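Local coordinates for protein uncharacterized CONSERVED DOMAIN PROTEIN (Vibrio cholerae, PDB 3LKV) that probably serves as the substrate-binding component of an ABC transporter and binds phenylalanine between its two lobes, at residues T187-E192 and A215-T221; S194-L200 and T221-A226; V205-E210 and Y230-G234. All coordinates share one frame; numbering follows the deposited sequence.

In the fold
All three contacts lie in the lobe built on the mixed sheet that includes strands 196-199 and 223-225. Along the chain the first segments follow one another (187-192, 194-200, 205-210) before the second ones return in the same order, so all three contacts interlock. Contact 2 pairs the two strands; its centre is about 10 Å from that of contact 1 and about 11 Å from that of contact 3, while the centres of contacts 1 and 3 are about 14 Å apart and both use helix 209-218. T221 and a zinc ion are common to contacts 1 and 2, and a hydrogen bond between L200 O and Y230 OH joins contact 2 to contact 3. The sheet thus runs from a peripheral metal site to the phenylalanine pocket.

Contact 1: residues T187-E192 and A215-T221; sequences TQAIAE and AANQAKT. With ZN (zinc ion), chain E.
A zinc site joins A191 and T221 near the C-terminal parts of helices 183-191 and 209-218. The carbonyl oxygen A191 O binds the zinc at 2.3 Å and the hydroxyl T221 OG1 at 2.2 Å. These two oxygens approach each other because they share the metal, and no hydrogen bond joins them. Two waters and the carbonyl oxygen of S194 complete five ligands. One of the waters also donates to the backbone O and to OE1 of E192, which makes E192 a second-shell partner. The E192 chain bends at chi2 (-63°) and swings its carboxylate over A219, with OE2 3.2 Å from A219 CA. Away from the metal the two segments meet through small side chains: A191 CB abuts A219 CB at 3.4 Å, a tight fit, and one turn earlier T187 CG2 rests on A215 CB at 3.7 Å. T187 turns this methyl across the contact by placing CG2 anti to its backbone N, while its OG1 bonds to the carbonyl of V183. K220, with positive phi, ends helix 209-218 in a Schellman motif; the bond from T221 N to A216 O (2.8 Å) belongs to this turn and sets T221 beside the ion. A Schellman-terminated helix thus packs on its neighbour through alanines, with the zinc at one end of the alanine contact, in an alpha/beta lobe of the periplasmic-binding-protein fold.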
ATOM      1  N   THR A 187     -17.062  24.890 -17.807  1.00 24.97           N
ATOM      2  CA  THR A 187     -15.909  25.667 -18.245  1.00 25.87           C
ATOM      3  C   THR A 187     -16.134  26.267 -19.653  1.00 26.98           C
ATOM      4  O   THR A 187     -15.907  27.454 -19.890  1.00 26.25           O
ATOM      5  CB  THR A 187     -14.678  24.813 -18.280  1.00 25.28           C
ATOM      6  OG1 THR A 187     -14.525  24.206 -16.991  1.00 26.96           O
ATOM      7  CG2 THR A 187     -13.406  25.647 -18.646  1.00 22.15           C
ATOM      8  N   GLN A 188     -16.597  25.426 -20.566  1.00 27.72           N
ATOM      9  CA  GLN A 188     -16.906  25.865 -21.920  1.00 28.88           C
ATOM     10  C   GLN A 188     -17.908  27.001 -21.921  1.00 28.13           C
ATOM     11  O   GLN A 188     -17.749  27.950 -22.661  1.00 28.13           O
ATOM     12  CB  GLN A 188     -17.465  24.708 -22.721  1.00 29.66           C
ATOM     13  CG  GLN A 188     -17.699  25.047 -24.137  1.00 34.34           C
ATOM     14  CD  GLN A 188     -18.501  23.982 -24.828  1.00 38.83           C
ATOM     15  OE1 GLN A 188     -19.601  23.628 -24.382  1.00 44.69           O
ATOM     16  NE2 GLN A 188     -17.963  23.451 -25.906  1.00 39.85           N
ATOM     17  N   ALA A 189     -18.943  26.903 -21.100  1.00 26.90           N
ATOM     18  CA  ALA A 189     -19.937  27.962 -21.042  1.00 26.66           C
ATOM     19  C   ALA A 189     -19.338  29.322 -20.669  1.00 26.55           C
ATOM     20  O   ALA A 189     -19.944  30.361 -20.963  1.00 27.50           O
ATOM     21  CB  ALA A 189     -21.080  27.608 -20.052  1.00 25.42           C
ATOM     22  N   ILE A 190     -18.196  29.354 -19.998  1.00 25.66           N
ATOM     23  CA  ILE A 190     -17.695  30.639 -19.489  1.00 25.86           C
ATOM     24  C   ILE A 190     -16.329  31.090 -19.994  1.00 24.75           C
ATOM     25  O   ILE A 190     -15.932  32.236 -19.729  1.00 23.28           O
ATOM     26  CB  ILE A 190     -17.652  30.658 -17.918  1.00 26.50           C
ATOM     27  CG1 ILE A 190     -16.623  29.649 -17.360  1.00 28.49           C
ATOM     28  CG2 ILE A 190     -19.026  30.399 -17.366  1.00 27.88           C
ATOM     29  CD1 ILE A 190     -16.303  29.858 -15.832  1.00 32.05           C
ATOM     30  N   ALA A 191     -15.610  30.204 -20.675  1.00 23.94           N
ATOM     31  CA  ALA A 191     -14.205  30.454 -20.945  1.00 25.20           C
ATOM     32  C   ALA A 191     -14.027  31.675 -21.871  1.00 25.59           C
ATOM     33  O   ALA A 191     -13.094  32.416 -21.688  1.00 25.65           O
ATOM     34  CB  ALA A 191     -13.525  29.224 -21.534  1.00 24.54           C
ATOM     35  N   GLU A 192     -14.945  31.919 -22.792  1.00 25.51           N
ATOM     36  CA  GLU A 192     -14.804  33.042 -23.727  1.00 27.53           C
ATOM     37  C   GLU A 192     -15.192  34.392 -23.103  1.00 28.91           C
ATOM     38  O   GLU A 192     -14.761  35.446 -23.583  1.00 30.31           O
ATOM     39  CB  GLU A 192     -15.585  32.773 -25.035  1.00 26.26           C
ATOM     40  CG  GLU A 192     -15.022  31.537 -25.890  1.00 25.09           C
ATOM     41  CD  GLU A 192     -13.582  31.721 -26.405  1.00 24.66           C
ATOM     42  OE1 GLU A 192     -12.834  32.658 -25.980  1.00 24.05           O
ATOM     43  OE2 GLU A 192     -13.173  30.921 -27.270  1.00 26.33           O
ATOM     44  N   ALA A 215     -11.258  22.446 -22.255  1.00 26.50           N
ATOM     45  CA  ALA A 215     -12.157  23.535 -22.604  1.00 26.82           C
ATOM     46  C   ALA A 215     -11.443  24.915 -22.583  1.00 27.36           C
ATOM     47  O   ALA A 215     -11.673  25.735 -23.487  1.00 27.03           O
ATOM     48  CB  ALA A 215     -13.421  23.555 -21.685  1.00 24.90           C
ATOM     49  N   ALA A 216     -10.631  25.184 -21.560  1.00 26.22           N
ATOM     50  CA  ALA A 216      -9.958  26.476 -21.480  1.00 26.33           C
ATOM     51  C   ALA A 216      -8.986  26.657 -22.645  1.00 26.85           C
ATOM     52  O   ALA A 216      -8.969  27.729 -23.290  1.00 24.89           O
ATOM     53  CB  ALA A 216      -9.219  26.620 -20.156  1.00 26.44           C
ATOM     54  N   ASN A 217      -8.169  25.623 -22.883  1.00 26.65           N
ATOM     55  CA  ASN A 217      -7.257  25.632 -23.987  1.00 28.69           C
ATOM     56  C   ASN A 217      -7.966  25.869 -25.325  1.00 28.38           C
ATOM     57  O   ASN A 217      -7.491  26.584 -26.149  1.00 28.20           O
ATOM     58  CB  ASN A 217      -6.422  24.352 -24.043  1.00 28.90           C
ATOM     59  CG  ASN A 217      -5.327  24.332 -23.010  1.00 30.39           C
ATOM     60  OD1 ASN A 217      -5.013  25.332 -22.394  1.00 30.70           O
ATOM     61  ND2 ASN A 217      -4.726  23.182 -22.833  1.00 31.31           N
ATOM     62  N   GLN A 218      -9.131  25.304 -25.489  1.00 29.35           N
ATOM     63  CA  GLN A 218      -9.897  25.474 -26.700  1.00 31.01           C
ATOM     64  C   GLN A 218     -10.375  26.910 -26.864  1.00 30.00           C
ATOM     65  O   GLN A 218     -10.404  27.411 -27.962  1.00 28.23           O
ATOM     66  CB  GLN A 218     -11.077  24.522 -26.628  1.00 32.18           C
ATOM     67  CG  GLN A 218     -11.783  24.239 -27.917  1.00 39.02           C
ATOM     68  CD  GLN A 218     -12.817  23.071 -27.743  1.00 48.64           C
ATOM     69  OE1 GLN A 218     -12.709  22.201 -26.815  1.00 47.22           O
ATOM     70  NE2 GLN A 218     -13.823  23.050 -28.653  1.00 53.09           N
ATOM     71  N   ALA A 219     -10.741  27.571 -25.751  1.00 29.05           N
ATOM     72  CA  ALA A 219     -11.043  29.009 -25.753  1.00 28.36           C
ATOM     73  C   ALA A 219      -9.805  29.915 -25.638  1.00 27.45           C
ATOM     74  O   ALA A 219      -9.916  31.118 -25.615  1.00 29.63           O
ATOM     75  CB  ALA A 219     -12.073  29.332 -24.638  1.00 26.94           C
ATOM     76  N   LYS A 220      -8.626  29.316 -25.591  1.00 27.61           N
ATOM     77  CA  LYS A 220      -7.374  30.017 -25.429  1.00 28.17           C
ATOM     78  C   LYS A 220      -7.419  30.896 -24.201  1.00 27.31           C
ATOM     79  O   LYS A 220      -6.995  32.024 -24.235  1.00 27.40           O
ATOM     80  CB  LYS A 220      -7.082  30.853 -26.680  1.00 30.13           C
ATOM     81  CG  LYS A 220      -7.045  29.977 -27.971  1.00 33.68           C
ATOM     82  CD  LYS A 220      -7.585  30.674 -29.200  1.00 36.14           C
ATOM     83  CE  LYS A 220      -6.608  30.605 -30.374  1.00 36.05           C
ATOM     84  NZ  LYS A 220      -6.499  29.248 -30.972  1.00 34.47           N
ATOM     85  N   THR A 221      -7.985  30.370 -23.122  1.00 26.55           N
ATOM     86  CA  THR A 221      -8.086  31.074 -21.866  1.00 25.87           C
ATOM     87  C   THR A 221      -7.163  30.362 -20.860  1.00 24.84           C
ATOM     88  O   THR A 221      -7.186  29.144 -20.784  1.00 24.33           O
ATOM     89  CB  THR A 221      -9.509  31.015 -21.424  1.00 26.14           C
ATOM     90  OG1 THR A 221     -10.258  31.732 -22.398  1.00 28.51           O
ATOM     91  CG2 THR A 221      -9.729  31.588 -19.984  1.00 23.92           C
TER
HETATM   92 ZN    ZN E 403     -11.280  33.729 -22.268  0.50 64.70          ZN
HETATM   93  O   HOH W   1     -11.860  35.175 -24.194  1.00 30.86           O
HETATM   94  O   HOH W   2      -9.111  34.475 -22.570  1.00 39.63           O

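Contact 2: residues S194-L200 and T221-A226. With ZN (zinc ion), chain E.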
ATOM      1  N   SER A 194     -14.208  35.002 -20.055  1.00 27.36           N
ATOM      2  CA  SER A 194     -13.266  35.142 -18.960  1.00 27.46           C
ATOM      3  C   SER A 194     -11.889  35.418 -19.469  1.00 27.31           C
ATOM      4  O   SER A 194     -11.506  34.870 -20.459  1.00 28.45           O
ATOM      5  CB  SER A 194     -13.251  33.863 -18.141  1.00 27.14           C
ATOM      6  OG  SER A 194     -14.553  33.579 -17.689  1.00 27.24           O
ATOM      7  N   ASP A 195     -11.125  36.255 -18.799  1.00 27.66           N
ATOM      8  CA  ASP A 195      -9.718  36.405 -19.182  1.00 28.62           C
ATOM      9  C   ASP A 195      -8.891  35.307 -18.592  1.00 27.44           C
ATOM     10  O   ASP A 195      -7.823  35.022 -19.098  1.00 28.40           O
ATOM     11  CB  ASP A 195      -9.163  37.777 -18.778  1.00 29.66           C
ATOM     12  CG  ASP A 195      -9.904  38.931 -19.477  1.00 32.24           C
ATOM     13  OD1 ASP A 195      -9.936  38.902 -20.707  1.00 36.45           O
ATOM     14  OD2 ASP A 195     -10.472  39.829 -18.805  1.00 36.00           O
ATOM     15  N   VAL A 196      -9.374  34.673 -17.524  1.00 26.36           N
ATOM     16  CA  VAL A 196      -8.644  33.573 -16.883  1.00 25.13           C
ATOM     17  C   VAL A 196      -9.643  32.774 -16.087  1.00 25.06           C
ATOM     18  O   VAL A 196     -10.622  33.333 -15.616  1.00 25.67           O
ATOM     19  CB  VAL A 196      -7.515  34.100 -15.975  1.00 25.18           C
ATOM     20  CG1 VAL A 196      -8.055  35.097 -14.914  1.00 26.20           C
ATOM     21  CG2 VAL A 196      -6.732  32.958 -15.339  1.00 24.07           C
ATOM     22  N   ILE A 197      -9.436  31.471 -15.970  1.00 24.56           N
ATOM     23  CA  ILE A 197     -10.267  30.645 -15.132  1.00 24.27           C
ATOM     24  C   ILE A 197      -9.490  30.384 -13.824  1.00 23.99           C
ATOM     25  O   ILE A 197      -8.289  29.998 -13.850  1.00 23.74           O
ATOM     26  CB  ILE A 197     -10.548  29.306 -15.769  1.00 24.46           C
ATOM     27  CG1 ILE A 197     -11.131  29.450 -17.201  1.00 27.50           C
ATOM     28  CG2 ILE A 197     -11.427  28.501 -14.867  1.00 22.37           C
ATOM     29  CD1 ILE A 197     -12.470  30.031 -17.244  1.00 27.54           C
ATOM     30  N   TYR A 198     -10.161  30.619 -12.711  1.00 22.56           N
ATOM     31  CA  TYR A 198      -9.631  30.315 -11.413  1.00 23.12           C
ATOM     32  C   TYR A 198     -10.099  28.928 -11.049  1.00 23.18           C
ATOM     33  O   TYR A 198     -11.269  28.698 -10.802  1.00 22.33           O
ATOM     34  CB  TYR A 198     -10.141  31.329 -10.384  1.00 23.85           C
ATOM     35  CG  TYR A 198      -9.688  31.083  -8.938  1.00 25.80           C
ATOM     36  CD1 TYR A 198      -8.362  30.906  -8.633  1.00 24.50           C
ATOM     37  CD2 TYR A 198     -10.595  31.079  -7.891  1.00 26.40           C
ATOM     38  CE1 TYR A 198      -7.936  30.734  -7.343  1.00 27.25           C
ATOM     39  CE2 TYR A 198     -10.169  30.905  -6.554  1.00 27.89           C
ATOM     40  CZ  TYR A 198      -8.838  30.730  -6.289  1.00 26.16           C
ATOM     41  OH  TYR A 198      -8.393  30.518  -5.008  1.00 25.97           O
ATOM     42  N   ALA A 199      -9.169  27.986 -11.025  1.00 22.93           N
ATOM     43  CA  ALA A 199      -9.502  26.617 -10.683  1.00 22.81           C
ATOM     44  C   ALA A 199      -9.362  26.532  -9.147  1.00 22.94           C
ATOM     45  O   ALA A 199      -8.261  26.518  -8.617  1.00 22.90           O
ATOM     46  CB  ALA A 199      -8.546  25.620 -11.405  1.00 22.20           C
ATOM     47  N   LEU A 200     -10.471  26.530  -8.436  1.00 23.13           N
ATOM     48  CA  LEU A 200     -10.380  26.584  -6.997  1.00 24.02           C
ATOM     49  C   LEU A 200     -10.263  25.211  -6.316  1.00 24.00           C
ATOM     50  O   LEU A 200     -10.281  24.145  -6.955  1.00 22.54           O
ATOM     51  CB  LEU A 200     -11.506  27.440  -6.401  1.00 25.24           C
ATOM     52  CG  LEU A 200     -12.937  27.207  -6.737  1.00 25.87           C
ATOM     53  CD1 LEU A 200     -13.159  25.825  -6.521  1.00 24.94           C
ATOM     54  CD2 LEU A 200     -13.845  28.042  -5.857  1.00 28.31           C
ATOM     55  N   THR A 221      -7.985  30.370 -23.122  1.00 26.55           N
ATOM     56  CA  THR A 221      -8.086  31.074 -21.866  1.00 25.87           C
ATOM     57  C   THR A 221      -7.163  30.362 -20.860  1.00 24.84           C
ATOM     58  O   THR A 221      -7.186  29.144 -20.784  1.00 24.33           O
ATOM     59  CB  THR A 221      -9.509  31.015 -21.424  1.00 26.14           C
ATOM     60  OG1 THR A 221     -10.258  31.732 -22.398  1.00 28.51           O
ATOM     61  CG2 THR A 221      -9.729  31.588 -19.984  1.00 23.92           C
ATOM     62  N   PRO A 222      -6.312  31.115 -20.154  1.00 24.00           N
ATOM     63  CA  PRO A 222      -5.438  30.514 -19.166  1.00 23.67           C
ATOM     64  C   PRO A 222      -6.217  30.110 -17.935  1.00 23.81           C
ATOM     65  O   PRO A 222      -7.251  30.699 -17.683  1.00 24.32           O
ATOM     66  CB  PRO A 222      -4.513  31.634 -18.800  1.00 23.13           C
ATOM     67  CG  PRO A 222      -5.216  32.898 -19.233  1.00 25.37           C
ATOM     68  CD  PRO A 222      -5.972  32.524 -20.423  1.00 25.05           C
ATOM     69  N   VAL A 223      -5.721  29.116 -17.209  1.00 23.83           N
ATOM     70  CA  VAL A 223      -6.258  28.683 -15.919  1.00 23.53           C
ATOM     71  C   VAL A 223      -5.200  28.958 -14.852  1.00 24.17           C
ATOM     72  O   VAL A 223      -4.051  28.591 -15.022  1.00 24.31           O
ATOM     73  CB  VAL A 223      -6.578  27.168 -15.992  1.00 23.37           C
ATOM     74  CG1 VAL A 223      -7.027  26.579 -14.631  1.00 22.85           C
ATOM     75  CG2 VAL A 223      -7.601  26.940 -17.049  1.00 23.70           C
ATOM     76  N   PHE A 224      -5.589  29.635 -13.778  1.00 24.56           N
ATOM     77  CA  PHE A 224      -4.749  29.810 -12.606  1.00 24.38           C
ATOM     78  C   PHE A 224      -5.239  28.812 -11.560  1.00 24.77           C
ATOM     79  O   PHE A 224      -6.439  28.743 -11.290  1.00 24.87           O
ATOM     80  CB  PHE A 224      -4.864  31.220 -12.023  1.00 25.24           C
ATOM     81  CG  PHE A 224      -4.045  31.407 -10.797  1.00 25.04           C
ATOM     82  CD1 PHE A 224      -2.722  31.748 -10.889  1.00 29.11           C
ATOM     83  CD2 PHE A 224      -4.570  31.128  -9.565  1.00 28.53           C
ATOM     84  CE1 PHE A 224      -1.930  31.829  -9.749  1.00 30.48           C
ATOM     85  CE2 PHE A 224      -3.798  31.209  -8.408  1.00 29.86           C
ATOM     86  CZ  PHE A 224      -2.478  31.562  -8.493  1.00 29.80           C
ATOM     87  N   GLY A 225      -4.306  28.058 -10.980  1.00 24.21           N
ATOM     88  CA  GLY A 225      -4.641  26.995 -10.060  1.00 24.41           C
ATOM     89  C   GLY A 225      -4.445  27.325  -8.586  1.00 24.00           C
ATOM     90  O   GLY A 225      -3.433  27.894  -8.183  1.00 24.47           O
ATOM     91  N   ALA A 226      -5.377  26.907  -7.758  1.00 23.84           N
ATOM     92  CA  ALA A 226      -5.229  27.081  -6.297  1.00 23.36           C
ATOM     93  C   ALA A 226      -4.436  25.906  -5.709  1.00 23.27           C
ATOM     94  O   ALA A 226      -4.125  25.870  -4.507  1.00 25.26           O
ATOM     95  CB  ALA A 226      -6.629  27.225  -5.661  1.00 23.31           C
TER
HETATM   96 ZN    ZN E 403     -11.280  33.729 -22.268  0.50 64.70          ZN
HETATM   97  O   HOH W   1     -11.860  35.175 -24.194  1.00 30.86           O
HETATM   98  O   HOH W   2      -9.111  34.475 -22.570  1.00 39.63           O
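I197, A199 and V223 form the apolar centre on one face of a parallel strand pair. V223 splits its methyls between the other two: CG1, anti to the backbone N (chi1 174°), reaches A199 CB at 3.7 Å, and CG2 lies 4.0 Å from I197 CB. T221 CG2 lies against I197 CG1 (3.8 Å), the two side chains crossing at about a right angle. On the other face the rings of Y198 and F224 run side by side in the same direction and meet edge to edge, Y198 CD1 to F224 CD2 at 3.9 Å. A226 CB approaches the phenol end of Y198 obliquely, and V196 CG2 packs beside F224 CB. Between the faces runs a ladder of four backbone hydrogen bonds: I197 N to P222 O, F224 N to I197 O at 2.7 Å, A199 N to F224 O, and A226 N to A199 O at 3.0 Å. At the polar edge S194 O binds the zinc at 2.1 Å. Y198 OH bonds to H129 ND1. Helix 209-218 covers I197, A199 and V223 through M212, I209 and A216, helix 126-136 covers V196 and F224, and strands 142-147 and 237-240 continue the sheet on either side.

Contact 3: residues V205-E210 and Y230-G234. With PHE (phenylalanine), chain B.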
ATOM      1  N   VAL A 205     -14.115  20.050  -9.242  1.00 23.29           N
ATOM      2  CA  VAL A 205     -13.127  20.623 -10.180  1.00 23.85           C
ATOM      3  C   VAL A 205     -11.845  19.802 -10.226  1.00 23.64           C
ATOM      4  O   VAL A 205     -11.407  19.406 -11.300  1.00 22.81           O
ATOM      5  CB  VAL A 205     -12.788  22.110  -9.860  1.00 24.45           C
ATOM      6  CG1 VAL A 205     -11.621  22.642 -10.764  1.00 24.98           C
ATOM      7  CG2 VAL A 205     -14.034  22.995 -10.072  1.00 24.05           C
ATOM      8  N   ALA A 206     -11.268  19.505  -9.053  1.00 24.27           N
ATOM      9  CA  ALA A 206     -10.023  18.740  -8.988  1.00 24.14           C
ATOM     10  C   ALA A 206     -10.165  17.418  -9.746  1.00 24.11           C
ATOM     11  O   ALA A 206      -9.274  17.021 -10.446  1.00 26.68           O
ATOM     12  CB  ALA A 206      -9.557  18.498  -7.516  1.00 23.45           C
ATOM     13  N   SER A 207     -11.286  16.749  -9.656  1.00 24.74           N
ATOM     14  CA  SER A 207     -11.403  15.441 -10.270  1.00 26.07           C
ATOM     15  C   SER A 207     -11.674  15.525 -11.780  1.00 26.39           C
ATOM     16  O   SER A 207     -11.652  14.527 -12.468  1.00 27.67           O
ATOM     17  CB  SER A 207     -12.502  14.651  -9.548  1.00 26.54           C
ATOM     18  OG  SER A 207     -13.773  15.131  -9.995  1.00 34.27           O
ATOM     19  N   ALA A 208     -11.928  16.716 -12.298  1.00 26.20           N
ATOM     20  CA  ALA A 208     -12.198  16.924 -13.697  1.00 25.83           C
ATOM     21  C   ALA A 208     -11.284  17.999 -14.284  1.00 25.56           C
ATOM     22  O   ALA A 208     -11.627  18.609 -15.274  1.00 25.19           O
ATOM     23  CB  ALA A 208     -13.661  17.332 -13.877  1.00 25.63           C
ATOM     24  N   ILE A 209     -10.130  18.227 -13.678  1.00 24.98           N
ATOM     25  CA  ILE A 209      -9.277  19.334 -14.062  1.00 25.27           C
ATOM     26  C   ILE A 209      -8.814  19.180 -15.527  1.00 26.57           C
ATOM     27  O   ILE A 209      -8.726  20.165 -16.259  1.00 26.99           O
ATOM     28  CB  ILE A 209      -8.084  19.484 -13.066  1.00 25.26           C
ATOM     29  CG1 ILE A 209      -7.297  20.765 -13.305  1.00 23.96           C
ATOM     30  CG2 ILE A 209      -7.122  18.268 -13.124  1.00 23.75           C
ATOM     31  CD1 ILE A 209      -8.004  22.023 -12.921  1.00 27.41           C
ATOM     32  N   GLU A 210      -8.586  17.949 -15.979  1.00 27.74           N
ATOM     33  CA  GLU A 210      -8.180  17.723 -17.379  1.00 29.37           C
ATOM     34  C   GLU A 210      -9.234  18.243 -18.355  1.00 28.99           C
ATOM     35  O   GLU A 210      -8.896  18.868 -19.344  1.00 27.96           O
ATOM     36  CB  GLU A 210      -7.820  16.252 -17.655  1.00 30.38           C
ATOM     37  CG  GLU A 210      -6.723  15.725 -16.679  1.00 36.24           C
ATOM     38  CD  GLU A 210      -5.765  14.664 -17.255  1.00 43.61           C
ATOM     39  OE1 GLU A 210      -5.401  14.752 -18.462  1.00 47.48           O
ATOM     40  OE2 GLU A 210      -5.348  13.763 -16.473  1.00 46.89           O
ATOM     41  N   TYR A 230      -2.916  21.237 -10.116  1.00 24.93           N
ATOM     42  CA  TYR A 230      -3.536  21.802 -11.313  1.00 25.95           C
ATOM     43  C   TYR A 230      -2.500  22.289 -12.357  1.00 26.94           C
ATOM     44  O   TYR A 230      -2.752  22.174 -13.557  1.00 27.44           O
ATOM     45  CB  TYR A 230      -4.485  22.924 -10.968  1.00 25.15           C
ATOM     46  CG  TYR A 230      -5.613  22.583 -10.015  1.00 24.47           C
ATOM     47  CD1 TYR A 230      -6.018  21.292  -9.790  1.00 20.41           C
ATOM     48  CD2 TYR A 230      -6.330  23.598  -9.414  1.00 24.89           C
ATOM     49  CE1 TYR A 230      -7.046  21.011  -8.930  1.00 24.17           C
ATOM     50  CE2 TYR A 230      -7.387  23.344  -8.579  1.00 23.04           C
ATOM     51  CZ  TYR A 230      -7.734  22.055  -8.320  1.00 25.70           C
ATOM     52  OH  TYR A 230      -8.787  21.843  -7.478  1.00 22.76           O
ATOM     53  N   VAL A 231      -1.349  22.791 -11.900  1.00 28.81           N
ATOM     54  CA  VAL A 231      -0.295  23.304 -12.778  1.00 29.72           C
ATOM     55  C   VAL A 231       0.310  22.119 -13.511  1.00 30.57           C
ATOM     56  O   VAL A 231       0.578  22.187 -14.728  1.00 29.91           O
ATOM     57  CB  VAL A 231       0.770  24.147 -12.017  1.00 29.82           C
ATOM     58  CG1 VAL A 231       1.632  23.278 -11.120  1.00 32.25           C
ATOM     59  CG2 VAL A 231       1.696  24.826 -12.962  1.00 31.87           C
ATOM     60  N   GLU A 232       0.429  21.000 -12.796  1.00 31.60           N
ATOM     61  CA  GLU A 232       0.898  19.747 -13.388  1.00 32.65           C
ATOM     62  C   GLU A 232       0.044  19.366 -14.608  1.00 33.31           C
ATOM     63  O   GLU A 232       0.567  18.758 -15.540  1.00 33.04           O
ATOM     64  CB  GLU A 232       0.932  18.598 -12.351  1.00 32.90           C
ATOM     65  CG  GLU A 232       2.177  18.635 -11.421  1.00 35.24           C
ATOM     66  CD  GLU A 232       1.997  17.908 -10.064  0.40 34.81           C
ATOM     67  OE1 GLU A 232       1.058  17.091  -9.893  0.40 34.99           O
ATOM     68  OE2 GLU A 232       2.821  18.157  -9.158  0.40 34.26           O
ATOM     69  N   ARG A 233      -1.242  19.750 -14.649  1.00 32.57           N
ATOM     70  CA  ARG A 233      -2.105  19.339 -15.763  1.00 32.48           C
ATOM     71  C   ARG A 233      -2.331  20.429 -16.770  1.00 31.62           C
ATOM     72  O   ARG A 233      -3.193  20.268 -17.621  1.00 31.62           O
ATOM     73  CB  ARG A 233      -3.482  18.908 -15.246  1.00 33.69           C
ATOM     74  CG  ARG A 233      -3.464  17.695 -14.351  1.00 37.59           C
ATOM     75  CD  ARG A 233      -2.985  16.451 -15.086  1.00 45.46           C
ATOM     76  NE  ARG A 233      -2.915  15.405 -14.076  1.00 55.12           N
ATOM     77  CZ  ARG A 233      -2.404  14.179 -14.227  1.00 60.60           C
ATOM     78  NH1 ARG A 233      -2.446  13.334 -13.185  1.00 61.44           N
ATOM     79  NH2 ARG A 233      -1.863  13.792 -15.394  1.00 63.46           N
ATOM     80  N   GLY A 234      -1.651  21.564 -16.634  1.00 30.54           N
ATOM     81  CA  GLY A 234      -1.755  22.642 -17.640  1.00 29.51           C
ATOM     82  C   GLY A 234      -2.268  24.018 -17.244  1.00 28.13           C
ATOM     83  O   GLY A 234      -2.352  24.895 -18.082  1.00 27.87           O
TER
HETATM   84  N   PHE B 601      -9.981  21.662   0.747  1.00 25.13           N
HETATM   85  CA  PHE B 601     -10.889  20.745  -0.052  1.00 25.84           C
HETATM   86  C   PHE B 601     -12.120  20.383   0.822  1.00 26.17           C
HETATM   87  O   PHE B 601     -12.372  21.137   1.807  1.00 26.52           O
HETATM   88  CB  PHE B 601     -10.142  19.510  -0.577  1.00 24.95           C
HETATM   89  CG  PHE B 601      -9.258  19.808  -1.786  1.00 29.64           C
HETATM   90  CD1 PHE B 601      -9.834  20.057  -3.045  1.00 31.16           C
HETATM   91  CD2 PHE B 601      -7.887  19.864  -1.671  1.00 29.40           C
HETATM   92  CE1 PHE B 601      -9.063  20.357  -4.122  1.00 34.33           C
HETATM   93  CE2 PHE B 601      -7.105  20.152  -2.748  1.00 29.61           C
HETATM   94  CZ  PHE B 601      -7.664  20.410  -3.982  1.00 31.20           C
HETATM   95  OXT PHE B 601     -12.884  19.420   0.584  1.00 26.45           O
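I209 and Y230 make the first shell: I209 CD1 sits over one face of the tyrosine ring, 4.0 Å from its centroid and 21° off the ring normal, in a CH-pi contact displaced toward the rim. I209 CG1, anti to the backbone N (chi1 -171°), carries that methyl up to the ring and itself touches Y230 CD1 at 3.8 Å. A206 meets the same ring at its edge and nearly in its plane, with CB 3.4 Å from Y230 OH. Having I209 CD1 over one face and A206 CB at its edge probably limits the ring's movement, while the hydroxyl is hydrogen-bonded to the carbonyl oxygen of L200. Y230 OH and A206 CB also line the ligand pocket, 3.7 Å and 3.9 Å respectively from CE1 of the bound phenylalanine. Further out, I209 CG2 packs on R233 CG at 3.9 Å, and the arginine, bent at chi2, extends past E210. E210 OE2 stands 3.4 Å above the guanidinium plane, the two flat groups being only 15° from parallel; its salt bridge to R233 NH2 is long, and because the oxygen lies off the plane no N-H points at it. A Schellman motif with G234 at C-prime ends the short, weakly bonded helix carrying Y230, and R233 stands in the turn. The chemistry is consistent with a pocket wall held mainly by apolar contact together with the Y230 to L200 hydrogen bond, the outer charge pair probably adding only a weak, poorly directional attraction.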